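Local structure of chromosome-partitioning protein ParB (Caulobacter vibrioides, 7BM8) at residues Glu40-Asn45 and Tyr86-Gly91; Gln72-Arg77 and Glu92-Ala97; Ser34-Ile39 and Thr105-Val110. The protein binds DNA at the origin of replication and takes part in chromosome partition, using CTP binding to gate its spreading along DNA. All blocks are in the same frame, centred on the assembly; numbering follows the deposited sequence.

Contact 1: residues Glu40-Asn45 and Tyr86-Gly91; sequences EILQRN and YQIVAG. With CTP (cytidine-5'-triphosphate), chain C.
With chi1 at 77°, CG1 of Ile-41 sits between its own backbone N and carbonyl carbon, and this sends CD1 to the ring edge of Tyr-86, near the ring plane and 3.7 Å from CE2. The pair flanks the start of a parallel strand pairing at the edge of the mixed sheet of the ParB N-terminal domain, where strand 42-44 runs beside strand 86-88 with their axes 42° apart. Three backbone bonds fix the register: Tyr-86 N gives to Ile-41 O, Gln-43 N to Tyr-86 O at 2.9 Å, and Ile-88 N to Gln-43 O at 2.8 Å. On the face carrying Leu-42, Tyr-86 and Ile-88, the two branches of Leu-42 divide their work. CD1 lies against Tyr-86 CB, while CD2 meets Ile-88 CG1 at 3.9 Å, the two side chains crossing at about a right angle; Trp-95 of helix 92-100 packs on both Leu-42 and Ile-88. Just past the end of strand 42-44, Asn-45 stacks its amide on that of the extended Gln-87 side chain, the planes 19° apart, and Gln-87 OE1 accepts a hydrogen bond from Arg-77 NE. After Ile-88 the chain turns a corner at Val-89, where Val-89 and Ala-90 both face Leu-75 in a classic beta bulge. It then reaches the CTP, whose gamma-phosphate oxygen O1G takes a 2.7 Å hydrogen bond from Gly-91 N, at the N-cap of the next helix.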
loop_
_atom_site.group_PDB
_atom_site.type_symbol
_atom_site.label_atom_id
_atom_site.label_comp_id
_atom_site.label_asym_id
_atom_site.label_seq_id
_atom_site.Cartn_x
_atom_site.Cartn_y
_atom_site.Cartn_z
ATOM N N GLU A 40 -5.693 -23.774 -2.427
ATOM C CA GLU A 40 -6.766 -24.469 -1.660
ATOM C C GLU A 40 -6.326 -24.832 -0.235
ATOM O O GLU A 40 -7.224 -25.161 0.574
ATOM C CB GLU A 40 -7.206 -25.740 -2.392
ATOM C CG GLU A 40 -7.911 -25.470 -3.710
ATOM C CD GLU A 40 -7.055 -25.581 -4.961
ATOM O OE1 GLU A 40 -5.809 -25.527 -4.847
ATOM O OE2 GLU A 40 -7.643 -25.734 -6.050
ATOM N N ILE A 41 -5.022 -24.799 0.070
ATOM C CA ILE A 41 -4.468 -25.191 1.404
ATOM C C ILE A 41 -4.142 -23.932 2.219
ATOM O O ILE A 41 -3.362 -24.040 3.183
ATOM C CB ILE A 41 -3.248 -26.121 1.250
ATOM C CG1 ILE A 41 -1.975 -25.366 0.855
ATOM C CG2 ILE A 41 -3.561 -27.242 0.268
ATOM C CD1 ILE A 41 -0.707 -26.163 1.048
ATOM N N LEU A 42 -4.734 -22.792 1.858
ATOM C CA LEU A 42 -4.573 -21.497 2.570
ATOM C C LEU A 42 -5.911 -21.106 3.197
ATOM O O LEU A 42 -6.944 -21.295 2.534
ATOM C CB LEU A 42 -4.101 -20.426 1.582
ATOM C CG LEU A 42 -2.620 -20.062 1.664
ATOM C CD1 LEU A 42 -1.746 -21.218 1.194
ATOM C CD2 LEU A 42 -2.328 -18.806 0.859
ATOM N N GLN A 43 -5.873 -20.572 4.420
ATOM C CA GLN A 43 -7.064 -20.066 5.151
ATOM C C GLN A 43 -6.725 -18.722 5.808
ATOM O O GLN A 43 -5.534 -18.478 6.097
ATOM C CB GLN A 43 -7.526 -21.108 6.170
ATOM C CG GLN A 43 -8.860 -20.782 6.826
ATOM C CD GLN A 43 -9.972 -20.643 5.818
ATOM O OE1 GLN A 43 -10.555 -19.571 5.651
ATOM N NE2 GLN A 43 -10.259 -21.731 5.122
ATOM N N ARG A 44 -7.747 -17.887 6.018
ATOM C CA ARG A 44 -7.637 -16.528 6.618
ATOM C C ARG A 44 -7.514 -16.640 8.142
ATOM O O ARG A 44 -8.013 -17.630 8.709
ATOM C CB ARG A 44 -8.855 -15.665 6.261
ATOM C CG ARG A 44 -10.191 -16.393 6.353
ATOM C CD ARG A 44 -11.405 -15.510 6.136
ATOM N NE ARG A 44 -12.189 -15.312 7.350
ATOM C CZ ARG A 44 -12.108 -14.261 8.162
ATOM N NH1 ARG A 44 -11.265 -13.271 7.915
ATOM N NH2 ARG A 44 -12.883 -14.206 9.233
ATOM N N ASN A 45 -6.865 -15.660 8.773
ATOM C CA ASN A 45 -6.932 -15.438 10.241
ATOM C C ASN A 45 -8.146 -14.556 10.515
ATOM O O ASN A 45 -8.212 -13.434 10.019
ATOM C CB ASN A 45 -5.653 -14.802 10.789
ATOM C CG ASN A 45 -5.608 -14.772 12.303
ATOM O OD1 ASN A 45 -6.443 -15.379 12.973
ATOM N ND2 ASN A 45 -4.629 -14.072 12.849
ATOM N N TYR A 86 -2.128 -23.471 5.862
ATOM C CA TYR A 86 -1.374 -22.227 6.172
ATOM C C TYR A 86 -2.364 -21.094 6.458
ATOM O O TYR A 86 -3.317 -20.912 5.677
ATOM C CB TYR A 86 -0.424 -21.880 5.025
ATOM C CG TYR A 86 0.656 -22.904 4.797
ATOM C CD1 TYR A 86 1.750 -22.985 5.640
ATOM C CD2 TYR A 86 0.580 -23.805 3.750
ATOM C CE1 TYR A 86 2.746 -23.927 5.445
ATOM C CE2 TYR A 86 1.567 -24.755 3.540
ATOM C CZ TYR A 86 2.655 -24.816 4.390
ATOM O OH TYR A 86 3.632 -25.748 4.189
ATOM N N GLN A 87 -2.146 -20.373 7.560
ATOM C CA GLN A 87 -2.987 -19.219 7.973
ATOM C C GLN A 87 -2.346 -17.935 7.439
ATOM O O GLN A 87 -1.192 -17.649 7.807
ATOM C CB GLN A 87 -3.147 -19.171 9.493
ATOM C CG GLN A 87 -4.280 -18.263 9.946
ATOM C CD GLN A 87 -4.208 -17.952 11.418
ATOM O OE1 GLN A 87 -3.193 -17.477 11.923
ATOM N NE2 GLN A 87 -5.298 -18.210 12.122
ATOM N N ILE A 88 -3.074 -17.197 6.601
ATOM C CA ILE A 88 -2.577 -15.956 5.940
ATOM C C ILE A 88 -2.303 -14.903 7.017
ATOM O O ILE A 88 -3.248 -14.522 7.734
ATOM C CB ILE A 88 -3.572 -15.461 4.871
ATOM C CG1 ILE A 88 -3.642 -16.439 3.697
ATOM C CG2 ILE A 88 -3.228 -14.050 4.412
ATOM C CD1 ILE A 88 -4.814 -16.212 2.780
ATOM N N VAL A 89 -1.045 -14.466 7.112
ATOM C CA VAL A 89 -0.577 -13.400 8.045
ATOM C C VAL A 89 -0.750 -12.045 7.348
ATOM O O VAL A 89 -1.280 -11.120 7.991
ATOM C CB VAL A 89 0.882 -13.641 8.473
ATOM C CG1 VAL A 89 1.378 -12.564 9.426
ATOM C CG2 VAL A 89 1.066 -15.026 9.077
ATOM N N ALA A 90 -0.322 -11.948 6.085
ATOM C CA ALA A 90 -0.474 -10.754 5.220
ATOM C C ALA A 90 -0.774 -11.191 3.783
ATOM O O ALA A 90 0.040 -11.949 3.225
ATOM C CB ALA A 90 0.776 -9.913 5.283
ATOM N N GLY A 91 -1.901 -10.735 3.226
ATOM C CA GLY A 91 -2.268 -10.925 1.807
ATOM C C GLY A 91 -3.590 -11.653 1.608
ATOM O O GLY A 91 -3.665 -12.477 0.675
HETATM N N1 CTP C . -0.342 -6.857 -5.758
HETATM C C2 CTP C . 0.244 -8.017 -6.278
HETATM N N3 CTP C . -0.037 -8.386 -7.551
HETATM C C4 CTP C . -0.872 -7.652 -8.299
HETATM C C5 CTP C . -1.484 -6.473 -7.785
HETATM C C6 CTP C . -1.200 -6.118 -6.522
HETATM O O2 CTP C . 1.013 -8.675 -5.561
HETATM N N4 CTP C . -1.114 -8.064 -9.534
HETATM C "C1'" CTP C . -0.021 -6.491 -4.352
HETATM C "C2'" CTP C . 0.130 -4.994 -4.096
HETATM O "O2'" CTP C . 1.394 -4.569 -4.553
HETATM C "C3'" CTP C . -0.004 -4.986 -2.569
HETATM C "C4'" CTP C . -1.049 -6.087 -2.306
HETATM O "O4'" CTP C . -1.082 -6.889 -3.518
HETATM O "O3'" CTP C . 1.234 -5.298 -1.943
HETATM C "C5'" CTP C . -2.441 -5.612 -1.963
HETATM O "O5'" CTP C . -2.394 -4.888 -0.706
HETATM P PA CTP C . -3.639 -4.828 0.303
HETATM O O1A CTP C . -3.134 -4.497 1.668
HETATM O O2A CTP C . -4.718 -3.981 -0.281
HETATM O O3A CTP C . -4.132 -6.349 0.317
HETATM P PB CTP C . -3.329 -7.643 0.797
HETATM O O1B CTP C . -3.357 -8.649 -0.299
HETATM O O2B CTP C . -2.020 -7.178 1.356
HETATM O O3B CTP C . -4.251 -8.169 1.991
HETATM P PG CTP C . -4.241 -7.749 3.548
HETATM O O1G CTP C . -3.574 -8.873 4.311
HETATM O O2G CTP C . -3.449 -6.457 3.601
HETATM O O3G CTP C . -5.693 -7.572 3.921
#

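Contact 2: residues Gln72-Arg77 and Glu92-Ala97; sequences QPILVR and ERRWRA. With CTP (cytidine-5'-triphosphate), chain C.
The backbones of strand 74-77 and helix 92-97 stay well apart, their nearest CA atoms, those of Ile-74 and Arg-94, lying 7.4 Å from each other, so side chains must bridge the gap. The helix turns its N-terminus to the CTP pocket: its first turn presents its backbone N-H groups to the triphosphate, Glu-92 N to O1G and Arg-94 N to the beta-phosphate oxygen O1B, where the helix dipole would probably add to the attraction. Arg-94 spans the contact. Bent at chi3 (-79°), its chain turns the guanidinium so that NE gives a nearly straight bond to CTP O1B at 2.8 Å, NH2 bonds CTP O2B at 2.8 Å, and NH1 reaches Gln-72 O at 3.0 Å. That carbonyl oxygen lies close to the guanidinium plane, yet the donor stands well above the carbonyl plane, 65° out of it. O1B is thus gripped twice by one residue, through backbone N and NE. Ribose atom C4' covers one face of the same guanidinium. From the strand, the side chain of Ile-74 slides past that of Arg-94 in the opposite direction, resting CD1 on Arg-94 CB at 3.7 Å and near Trp-95 CB. Arg-93 meets the alpha-phosphate edge-on, with CTP O2A near its guanidinium plane and 2.7 Å from NH2, and Ala-130 N of the second subunit also binds the nucleotide. At the base end of the nucleotide, Gln-72 N donates to the cytosine oxygen O2 at 2.6 Å.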
loop_
_atom_site.group_PDB
_atom_site.type_symbol
_atom_site.label_atom_id
_atom_site.label_comp_id
_atom_site.label_asym_id
_atom_site.label_seq_id
_atom_site.Cartn_x
_atom_site.Cartn_y
_atom_site.Cartn_z
ATOM N N GLN A 72 3.411 -9.761 -5.381
ATOM C CA GLN A 72 3.986 -9.812 -4.008
ATOM C C GLN A 72 3.577 -11.127 -3.350
ATOM O O GLN A 72 2.392 -11.356 -3.125
ATOM C CB GLN A 72 3.514 -8.618 -3.172
ATOM C CG GLN A 72 4.089 -7.275 -3.613
ATOM C CD GLN A 72 5.574 -7.111 -3.368
ATOM O OE1 GLN A 72 6.197 -6.174 -3.867
ATOM N NE2 GLN A 72 6.163 -8.016 -2.601
ATOM N N PRO A 73 4.528 -12.037 -3.029
ATOM C CA PRO A 73 4.201 -13.283 -2.335
ATOM C C PRO A 73 3.393 -13.043 -1.051
ATOM O O PRO A 73 3.605 -12.026 -0.409
ATOM C CB PRO A 73 5.568 -13.897 -2.002
ATOM C CG PRO A 73 6.489 -13.335 -3.059
ATOM C CD PRO A 73 5.963 -11.940 -3.341
ATOM N N ILE A 74 2.504 -13.986 -0.722
ATOM C CA ILE A 74 1.562 -13.918 0.435
ATOM C C ILE A 74 2.255 -14.516 1.664
ATOM O O ILE A 74 2.739 -15.659 1.580
ATOM C CB ILE A 74 0.234 -14.629 0.097
ATOM C CG1 ILE A 74 -0.500 -13.914 -1.042
ATOM C CG2 ILE A 74 -0.642 -14.767 1.335
ATOM C CD1 ILE A 74 -1.636 -14.709 -1.647
ATOM N N LEU A 75 2.303 -13.753 2.758
ATOM C CA LEU A 75 2.945 -14.166 4.031
ATOM C C LEU A 75 1.951 -15.016 4.825
ATOM O O LEU A 75 0.824 -14.535 5.080
ATOM C CB LEU A 75 3.374 -12.924 4.817
ATOM C CG LEU A 75 4.104 -13.195 6.134
ATOM C CD1 LEU A 75 5.273 -14.152 5.941
ATOM C CD2 LEU A 75 4.579 -11.897 6.764
ATOM N N VAL A 76 2.370 -16.231 5.188
ATOM C CA VAL A 76 1.552 -17.237 5.928
ATOM C C VAL A 76 2.395 -17.817 7.067
ATOM O O VAL A 76 3.631 -17.827 6.939
ATOM C CB VAL A 76 1.065 -18.356 4.992
ATOM C CG1 VAL A 76 0.226 -17.808 3.851
ATOM C CG2 VAL A 76 2.218 -19.198 4.460
ATOM N N ARG A 77 1.733 -18.292 8.125
ATOM C CA ARG A 77 2.318 -19.191 9.154
ATOM C C ARG A 77 1.628 -20.547 9.047
ATOM O O ARG A 77 0.492 -20.624 8.576
ATOM C CB ARG A 77 2.154 -18.601 10.556
ATOM C CG ARG A 77 0.724 -18.582 11.078
ATOM C CD ARG A 77 0.682 -18.073 12.504
ATOM N NE ARG A 77 -0.669 -17.802 12.970
ATOM C CZ ARG A 77 -0.978 -17.381 14.194
ATOM N NH1 ARG A 77 -0.028 -17.175 15.093
ATOM N NH2 ARG A 77 -2.242 -17.167 14.517
ATOM N N GLU A 92 -4.616 -11.347 2.409
ATOM C CA GLU A 92 -5.956 -11.987 2.304
ATOM C C GLU A 92 -6.619 -11.563 0.987
ATOM O O GLU A 92 -7.178 -12.447 0.305
ATOM C CB GLU A 92 -6.838 -11.626 3.502
ATOM C CG GLU A 92 -8.107 -12.461 3.588
ATOM C CD GLU A 92 -8.858 -12.368 4.906
ATOM O OE1 GLU A 92 -8.199 -12.326 5.964
ATOM O OE2 GLU A 92 -10.102 -12.338 4.872
ATOM N N ARG A 93 -6.559 -10.269 0.648
ATOM C CA ARG A 93 -7.153 -9.712 -0.598
ATOM C C ARG A 93 -6.543 -10.428 -1.805
ATOM O O ARG A 93 -7.318 -10.858 -2.679
ATOM C CB ARG A 93 -6.935 -8.199 -0.694
ATOM C CG ARG A 93 -7.769 -7.396 0.293
ATOM C CD ARG A 93 -7.723 -5.899 0.047
ATOM N NE ARG A 93 -8.335 -5.538 -1.225
ATOM C CZ ARG A 93 -7.698 -5.048 -2.287
ATOM N NH1 ARG A 93 -8.379 -4.767 -3.384
ATOM N NH2 ARG A 93 -6.396 -4.827 -2.261
ATOM N N ARG A 94 -5.211 -10.552 -1.835
ATOM C CA ARG A 94 -4.453 -11.274 -2.893
ATOM C C ARG A 94 -5.016 -12.690 -3.050
ATOM O O ARG A 94 -5.306 -13.090 -4.192
ATOM C CB ARG A 94 -2.961 -11.321 -2.555
ATOM C CG ARG A 94 -2.183 -10.102 -3.032
ATOM C CD ARG A 94 -0.794 -10.025 -2.425
ATOM N NE ARG A 94 -0.811 -9.510 -1.063
ATOM C CZ ARG A 94 0.259 -9.378 -0.288
ATOM N NH1 ARG A 94 1.454 -9.729 -0.731
ATOM N NH2 ARG A 94 0.131 -8.896 0.936
ATOM N N TRP A 95 -5.181 -13.402 -1.935
ATOM C CA TRP A 95 -5.712 -14.792 -1.882
ATOM C C TRP A 95 -7.138 -14.847 -2.448
ATOM O O TRP A 95 -7.413 -15.741 -3.276
ATOM C CB TRP A 95 -5.654 -15.309 -0.443
ATOM C CG TRP A 95 -6.295 -16.645 -0.236
ATOM C CD1 TRP A 95 -5.984 -17.819 -0.856
ATOM C CD2 TRP A 95 -7.346 -16.946 0.697
ATOM N NE1 TRP A 95 -6.777 -18.829 -0.380
ATOM C CE2 TRP A 95 -7.620 -18.324 0.576
ATOM C CE3 TRP A 95 -8.076 -16.187 1.621
ATOM C CZ2 TRP A 95 -8.597 -18.955 1.344
ATOM C CZ3 TRP A 95 -9.041 -16.813 2.378
ATOM C CH2 TRP A 95 -9.293 -18.179 2.242
ATOM N N ARG A 96 -8.006 -13.929 -2.014
ATOM C CA ARG A 96 -9.432 -13.864 -2.432
ATOM C C ARG A 96 -9.523 -13.431 -3.901
ATOM O O ARG A 96 -10.345 -14.014 -4.641
ATOM C CB ARG A 96 -10.211 -12.922 -1.511
ATOM C CG ARG A 96 -10.582 -13.554 -0.178
ATOM C CD ARG A 96 -11.326 -12.601 0.733
ATOM N NE ARG A 96 -11.803 -13.266 1.937
ATOM C CZ ARG A 96 -12.369 -12.652 2.972
ATOM N NH1 ARG A 96 -12.531 -11.339 2.972
ATOM N NH2 ARG A 96 -12.766 -13.356 4.018
ATOM N N ALA A 97 -8.714 -12.446 -4.300
ATOM C CA ALA A 97 -8.613 -11.943 -5.689
ATOM C C ALA A 97 -8.148 -13.075 -6.610
ATOM O O ALA A 97 -8.816 -13.316 -7.635
ATOM C CB ALA A 97 -7.669 -10.769 -5.745
HETATM N N1 CTP C . -0.342 -6.857 -5.758
HETATM C C2 CTP C . 0.244 -8.017 -6.278
HETATM N N3 CTP C . -0.037 -8.386 -7.551
HETATM C C4 CTP C . -0.872 -7.652 -8.299
HETATM C C5 CTP C . -1.484 -6.473 -7.785
HETATM C C6 CTP C . -1.200 -6.118 -6.522
HETATM O O2 CTP C . 1.013 -8.675 -5.561
HETATM N N4 CTP C . -1.114 -8.064 -9.534
HETATM C "C1'" CTP C . -0.021 -6.491 -4.352
HETATM C "C2'" CTP C . 0.130 -4.994 -4.096
HETATM O "O2'" CTP C . 1.394 -4.569 -4.553
HETATM C "C3'" CTP C . -0.004 -4.986 -2.569
HETATM C "C4'" CTP C . -1.049 -6.087 -2.306
HETATM O "O4'" CTP C . -1.082 -6.889 -3.518
HETATM O "O3'" CTP C . 1.234 -5.298 -1.943
HETATM C "C5'" CTP C . -2.441 -5.612 -1.963
HETATM O "O5'" CTP C . -2.394 -4.888 -0.706
HETATM P PA CTP C . -3.639 -4.828 0.303
HETATM O O1A CTP C . -3.134 -4.497 1.668
HETATM O O2A CTP C . -4.718 -3.981 -0.281
HETATM O O3A CTP C . -4.132 -6.349 0.317
HETATM P PB CTP C . -3.329 -7.643 0.797
HETATM O O1B CTP C . -3.357 -8.649 -0.299
HETATM O O2B CTP C . -2.020 -7.178 1.356
HETATM O O3B CTP C . -4.251 -8.169 1.991
HETATM P PG CTP C . -4.241 -7.749 3.548
HETATM O O1G CTP C . -3.574 -8.873 4.311
HETATM O O2G CTP C . -3.449 -6.457 3.601
HETATM O O3G CTP C . -5.693 -7.572 3.921
#

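Contact 3: residues Ser34-Ile39 and Thr105-Val110; sequences SREAPI and TVPIMV
This is an antiparallel strand pairing at the margin of the mixed sheet, where strand 35-38, outermost within the chain, lies along strand 105-110. Two hydrogen-bonded pairs establish it. Arg-35 and Ile-108 exchange bonds in both directions, Ile-108 N to Arg-35 O at 2.7 Å and Arg-35 N to Ile-108 O at 2.9 Å; Ala-37 and Val-106 do the same, with donors tilted by 27° and 21° from the carbonyl planes. The non-hydrogen-bonded pair between them, Glu-36 with Pro-107, brings its CA atoms to 4.1 Å. On the face of Glu-36 and Pro-107, the glutamate chain bends at chi2 (-72°) and lies alongside the proline ring, OE2 being 3.6 Å from Pro-107 CB. Its OE1 accepts a bond from Thr-105 OG1 at 2.7 Å on the anti side of the carboxylate. On the other face, Ile-108 CD1 and Ala-37 CB touch and together cover one face of the Arg-35 guanidinium, Ala-37 CB toward its rim, while the aliphatic part of Arg-35 runs beside the Ile-108 side chain with CG 3.9 Å from Ile-108 CG1. Ile-39 CD1 meets Val-106 CG1 obliquely, and both residues pack on Ala-98 of helix 92-100. The next neighbour of strand 105-110 is strand 74-78, joined through backbone bonds of Ile-74 with Pro-107 and Met-109. The pairing thus closes one border of the mixed five-stranded sheet of the ParB N-terminal domain.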
loop_
_atom_site.group_PDB
_atom_site.type_symbol
_atom_site.label_atom_id
_atom_site.label_comp_id
_atom_site.label_asym_id
_atom_site.label_seq_id
_atom_site.Cartn_x
_atom_site.Cartn_y
_atom_site.Cartn_z
ATOM N N SER A 34 10.582 -18.115 -0.874
ATOM C CA SER A 34 9.156 -18.038 -1.291
ATOM C C SER A 34 8.890 -19.082 -2.381
ATOM O O SER A 34 9.720 -19.197 -3.299
ATOM C CB SER A 34 8.785 -16.646 -1.755
ATOM O OG SER A 34 9.118 -16.447 -3.121
ATOM N N ARG A 35 7.765 -19.795 -2.283
ATOM C CA ARG A 35 7.390 -20.909 -3.194
ATOM C C ARG A 35 5.943 -20.730 -3.666
ATOM O O ARG A 35 5.155 -20.088 -2.936
ATOM C CB ARG A 35 7.561 -22.253 -2.480
ATOM C CG ARG A 35 6.547 -22.503 -1.370
ATOM C CD ARG A 35 6.956 -23.652 -0.468
ATOM N NE ARG A 35 5.843 -24.186 0.307
ATOM C CZ ARG A 35 4.881 -24.966 -0.180
ATOM N NH1 ARG A 35 4.873 -25.309 -1.459
ATOM N NH2 ARG A 35 3.920 -25.399 0.617
ATOM N N GLU A 36 5.625 -21.274 -4.846
ATOM C CA GLU A 36 4.237 -21.473 -5.337
ATOM C C GLU A 36 3.616 -22.621 -4.535
ATOM O O GLU A 36 4.318 -23.627 -4.301
ATOM C CB GLU A 36 4.220 -21.781 -6.837
ATOM C CG GLU A 36 4.559 -20.586 -7.709
ATOM C CD GLU A 36 3.480 -19.518 -7.795
ATOM O OE1 GLU A 36 2.280 -19.866 -7.702
ATOM O OE2 GLU A 36 3.844 -18.336 -7.958
ATOM N N ALA A 37 2.360 -22.466 -4.117
ATOM C CA ALA A 37 1.626 -23.446 -3.287
ATOM C C ALA A 37 0.160 -23.465 -3.699
ATOM O O ALA A 37 -0.389 -22.426 -4.067
ATOM C CB ALA A 37 1.784 -23.097 -1.829
ATOM N N PRO A 38 -0.516 -24.636 -3.622
ATOM C CA PRO A 38 -1.902 -24.763 -4.065
ATOM C C PRO A 38 -2.797 -23.837 -3.236
ATOM O O PRO A 38 -2.793 -23.956 -2.040
ATOM C CB PRO A 38 -2.248 -26.242 -3.839
ATOM C CG PRO A 38 -1.244 -26.710 -2.806
ATOM C CD PRO A 38 0.005 -25.896 -3.069
ATOM N N ILE A 39 -3.520 -22.941 -3.910
ATOM C CA ILE A 39 -4.372 -21.880 -3.295
ATOM C C ILE A 39 -5.327 -22.496 -2.261
ATOM O O ILE A 39 -5.687 -21.784 -1.307
ATOM C CB ILE A 39 -5.125 -21.113 -4.400
ATOM C CG1 ILE A 39 -5.811 -19.854 -3.859
ATOM C CG2 ILE A 39 -6.104 -22.023 -5.121
ATOM C CD1 ILE A 39 -6.370 -18.955 -4.934
ATOM N N THR A 105 -2.511 -22.116 -8.079
ATOM C CA THR A 105 -1.425 -21.957 -7.069
ATOM C C THR A 105 -1.190 -20.471 -6.773
ATOM O O THR A 105 -1.566 -19.634 -7.616
ATOM C CB THR A 105 -0.113 -22.610 -7.524
ATOM O OG1 THR A 105 0.510 -21.751 -8.479
ATOM C CG2 THR A 105 -0.309 -23.988 -8.118
ATOM N N VAL A 106 -0.577 -20.168 -5.624
ATOM C CA VAL A 106 -0.162 -18.787 -5.227
ATOM C C VAL A 106 1.242 -18.838 -4.634
ATOM O O VAL A 106 1.640 -19.846 -4.055
ATOM C CB VAL A 106 -1.155 -18.142 -4.243
ATOM C CG1 VAL A 106 -2.423 -17.684 -4.947
ATOM C CG2 VAL A 106 -1.484 -19.071 -3.087
ATOM N N PRO A 107 2.026 -17.745 -4.771
ATOM C CA PRO A 107 3.337 -17.639 -4.133
ATOM C C PRO A 107 3.196 -17.299 -2.644
ATOM O O PRO A 107 2.516 -16.336 -2.337
ATOM C CB PRO A 107 3.993 -16.482 -4.894
ATOM C CG PRO A 107 2.828 -15.593 -5.289
ATOM C CD PRO A 107 1.682 -16.545 -5.551
ATOM N N ILE A 108 3.824 -18.091 -1.770
ATOM C CA ILE A 108 3.734 -17.938 -0.286
ATOM C C ILE A 108 5.145 -17.881 0.304
ATOM O O ILE A 108 6.086 -18.334 -0.370
ATOM C CB ILE A 108 2.907 -19.075 0.353
ATOM C CG1 ILE A 108 3.470 -20.461 0.020
ATOM C CG2 ILE A 108 1.442 -18.955 -0.035
ATOM C CD1 ILE A 108 2.870 -21.585 0.837
ATOM N N MET A 109 5.259 -17.337 1.519
ATOM C CA MET A 109 6.463 -17.421 2.388
ATOM C C MET A 109 6.018 -17.881 3.776
ATOM O O MET A 109 5.227 -17.146 4.408
ATOM C CB MET A 109 7.159 -16.064 2.515
ATOM C CG MET A 109 7.728 -15.559 1.211
ATOM S SD MET A 109 8.130 -13.807 1.277
ATOM C CE MET A 109 6.538 -13.093 1.691
ATOM N N VAL A 110 6.494 -19.051 4.213
ATOM C CA VAL A 110 6.119 -19.674 5.517
ATOM C C VAL A 110 7.148 -19.259 6.571
ATOM O O VAL A 110 8.344 -19.529 6.367
ATOM C CB VAL A 110 6.021 -21.206 5.412
ATOM C CG1 VAL A 110 5.538 -21.821 6.715
ATOM C CG2 VAL A 110 5.133 -21.635 4.256
#

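All three contacts reach one sheet, in which strands 35-38, 105-110, 74-78, 86-88 and 42-44 follow in that order, so contacts 3 and 1 occupy its two borders; contact 2 sets helix 92-97 against its middle strand 74-78. The centres of contacts 1 and 3 are about 10 Å apart, and they meet where Leu-42 CD2 packs on Ile-108 CG2 at 3.9 Å. Contact 2 lies about 7 Å from contact 1 and about 9 Å from contact 3, centre to centre. It is bonded to each: Val-89 N lies 2.8 Å from Leu-75 O, and Ile-74 N 2.9 Å from Pro-107 O. Contacts 1 and 2 both touch the CTP, whereas contact 3 keeps Pro-107's side chain about 7 Å from a bound CTP.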